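Side-chain contact in ferripyochelin binding protein (Pyrococcus horikoshii, PDB 1V3W), which is a trimeric, metal-binding gamma-class carbonic anhydrase that probably catalyses the reversible hydration of carbon dioxide: residues 29-34 / 41-46. Residues are numbered along the deposited sequence; the frame is centred on the assembly and turned at random. Where two conformers were deposited one is given.
Sequences VVLEEK and AVLRGD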
loop_
_atom_site.group_PDB
_atom_site.type_symbol
_atom_site.label_atom_id
_atom_site.label_comp_id
_atom_site.label_asym_id
_atom_site.label_seq_id
_atom_site.Cartn_x
_atom_site.Cartn_y
_atom_site.Cartn_z
ATOM N N VAL A 29 19.926 7.238 -0.793
ATOM C CA VAL A 29 19.549 5.855 -1.021
ATOM C C VAL A 29 20.667 5.159 -1.774
ATOM O O VAL A 29 21.209 5.702 -2.739
ATOM C CB VAL A 29 18.254 5.758 -1.860
ATOM C CG1 VAL A 29 17.911 4.299 -2.130
ATOM C CG2 VAL A 29 17.114 6.447 -1.134
ATOM N N VAL A 30 21.027 3.964 -1.317
ATOM C CA VAL A 30 22.066 3.182 -1.967
ATOM C C VAL A 30 21.450 1.869 -2.433
ATOM O O VAL A 30 20.854 1.143 -1.638
ATOM C CB VAL A 30 23.233 2.861 -1.003
ATOM C CG1 VAL A 30 24.278 2.024 -1.724
ATOM C CG2 VAL A 30 23.850 4.149 -0.472
ATOM N N LEU A 31 21.570 1.576 -3.724
ATOM C CA LEU A 31 21.042 0.332 -4.278
ATOM C C LEU A 31 22.233 -0.411 -4.880
ATOM O O LEU A 31 22.791 0.021 -5.890
ATOM C CB LEU A 31 19.995 0.643 -5.366
ATOM C CG LEU A 31 18.768 1.465 -4.940
ATOM C CD1 LEU A 31 17.853 1.709 -6.136
ATOM C CD2 LEU A 31 18.020 0.731 -3.840
ATOM N N GLU A 32 22.594 -1.559 -4.299
ATOM C CA GLU A 32 23.727 -2.315 -4.822
ATOM C C GLU A 32 23.420 -3.111 -6.065
ATOM O O GLU A 32 22.329 -3.049 -6.650
ATOM C CB GLU A 32 24.292 -3.287 -3.769
ATOM C CG GLU A 32 25.614 -2.843 -3.109
ATOM C CD GLU A 32 26.882 -3.196 -3.900
ATOM O OE1 GLU A 32 26.808 -3.410 -5.128
ATOM O OE2 GLU A 32 27.968 -3.242 -3.279
ATOM N N GLU A 33 24.438 -3.850 -6.477
ATOM C CA GLU A 33 24.327 -4.732 -7.626
ATOM C C GLU A 33 23.177 -5.734 -7.599
ATOM O O GLU A 33 22.899 -6.351 -6.573
ATOM C CB GLU A 33 25.672 -5.449 -7.788
ATOM C CG GLU A 33 25.740 -6.564 -8.807
ATOM C CD GLU A 33 27.161 -7.076 -8.968
ATOM O OE1 GLU A 33 27.971 -6.889 -8.033
ATOM O OE2 GLU A 33 27.465 -7.669 -10.023
ATOM N N LYS A 34 22.512 -5.860 -8.746
ATOM C CA LYS A 34 21.403 -6.785 -8.941
ATOM C C LYS A 34 20.190 -6.580 -8.042
ATOM O O LYS A 34 19.429 -7.515 -7.787
ATOM C CB LYS A 34 21.913 -8.227 -8.841
ATOM C CG LYS A 34 22.877 -8.585 -9.969
ATOM C CD LYS A 34 23.469 -9.973 -9.801
ATOM C CE LYS A 34 24.367 -10.331 -10.978
ATOM N NZ LYS A 34 25.501 -9.379 -11.125
ATOM N N ALA A 41 6.883 1.627 -5.790
ATOM C CA ALA A 41 7.644 1.486 -4.555
ATOM C C ALA A 41 8.250 2.857 -4.271
ATOM O O ALA A 41 8.575 3.598 -5.200
ATOM C CB ALA A 41 8.743 0.450 -4.723
ATOM N N VAL A 42 8.394 3.198 -2.996
ATOM C CA VAL A 42 8.963 4.484 -2.611
ATOM C C VAL A 42 10.086 4.315 -1.600
ATOM O O VAL A 42 9.885 3.734 -0.535
ATOM C CB VAL A 42 7.893 5.420 -1.981
ATOM C CG1 VAL A 42 8.531 6.749 -1.585
ATOM C CG2 VAL A 42 6.750 5.652 -2.968
ATOM N N LEU A 43 11.273 4.801 -1.952
ATOM C CA LEU A 43 12.425 4.759 -1.057
ATOM C C LEU A 43 12.757 6.229 -0.815
ATOM O O LEU A 43 13.397 6.880 -1.640
ATOM C CB LEU A 43 13.614 4.029 -1.701
ATOM C CG LEU A 43 13.483 2.507 -1.829
ATOM C CD1 LEU A 43 12.427 2.165 -2.867
ATOM C CD2 LEU A 43 14.819 1.906 -2.225
ATOM N N ARG A 44 12.293 6.753 0.315
ATOM C CA ARG A 44 12.506 8.157 0.640
ATOM C C ARG A 44 13.666 8.369 1.606
ATOM O O ARG A 44 13.521 8.224 2.817
ATOM C CB ARG A 44 11.203 8.752 1.199
ATOM C CG ARG A 44 11.246 10.253 1.468
ATOM C CD ARG A 44 9.879 10.914 1.222
ATOM N NE ARG A 44 8.805 10.358 2.045
ATOM C CZ ARG A 44 8.505 10.766 3.276
ATOM N NH1 ARG A 44 9.197 11.744 3.847
ATOM N NH2 ARG A 44 7.503 10.199 3.935
ATOM N N GLY A 45 14.827 8.708 1.052
ATOM C CA GLY A 45 16.008 8.938 1.868
ATOM C C GLY A 45 16.196 10.405 2.201
ATOM O O GLY A 45 17.231 10.991 1.874
ATOM N N ASP A 46 15.202 10.999 2.857
ATOM C CA ASP A 46 15.268 12.415 3.212
ATOM C C ASP A 46 15.648 12.718 4.660
ATOM O O ASP A 46 15.763 13.884 5.041
ATOM C CB ASP A 46 13.951 13.121 2.848
ATOM C CG ASP A 46 12.730 12.479 3.490
ATOM O OD1 ASP A 46 12.883 11.524 4.282
ATOM O OD2 ASP A 46 11.606 12.941 3.192
#
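Val29 meets the strand 42-45 with both of its methyl groups, one against a side chain, the other against the backbone. CG1, anti to the backbone N (chi1 178°), lies 3.9 Å from Leu43 CD2, the two side chains crossing at about a right angle. The other branch, CG2, rests on the backbone instead: it is 3.8 Å from Leu43 O and 3.9 Å from Gly45 N. The CA atoms of Val29 and Gly45 stand 5.5 Å apart, a closeness consistent with the lack of a side chain at Gly45, where a CB would point at Val29. Leu31, two residues after Val29, starts off to the side, but with CG anti to the carbonyl carbon (chi1 -59°) the end of its side chain swings in, and CD2 comes within 3.8 Å of Leu43 CD2. That single methyl of Leu43 is thus shared by Val29 and Leu31, and no hydrogen bond joins the segments.

On the outer side of strand 42-45, Arg44 makes a salt bridge with Asp60 of a second subunit; at the corner that follows, Asp46 OD1 hydrogen-bonds the zinc ligand His65. The contact itself fills part of the core of a left-handed beta-helix of the hexapeptide-repeat family, where strands 29-31 and 42-45 belong to different faces. Val37 of strand 36-37, on the third face, touches both leucines, and Ile64 of strand 63-65, in the next coil, packs on Leu43.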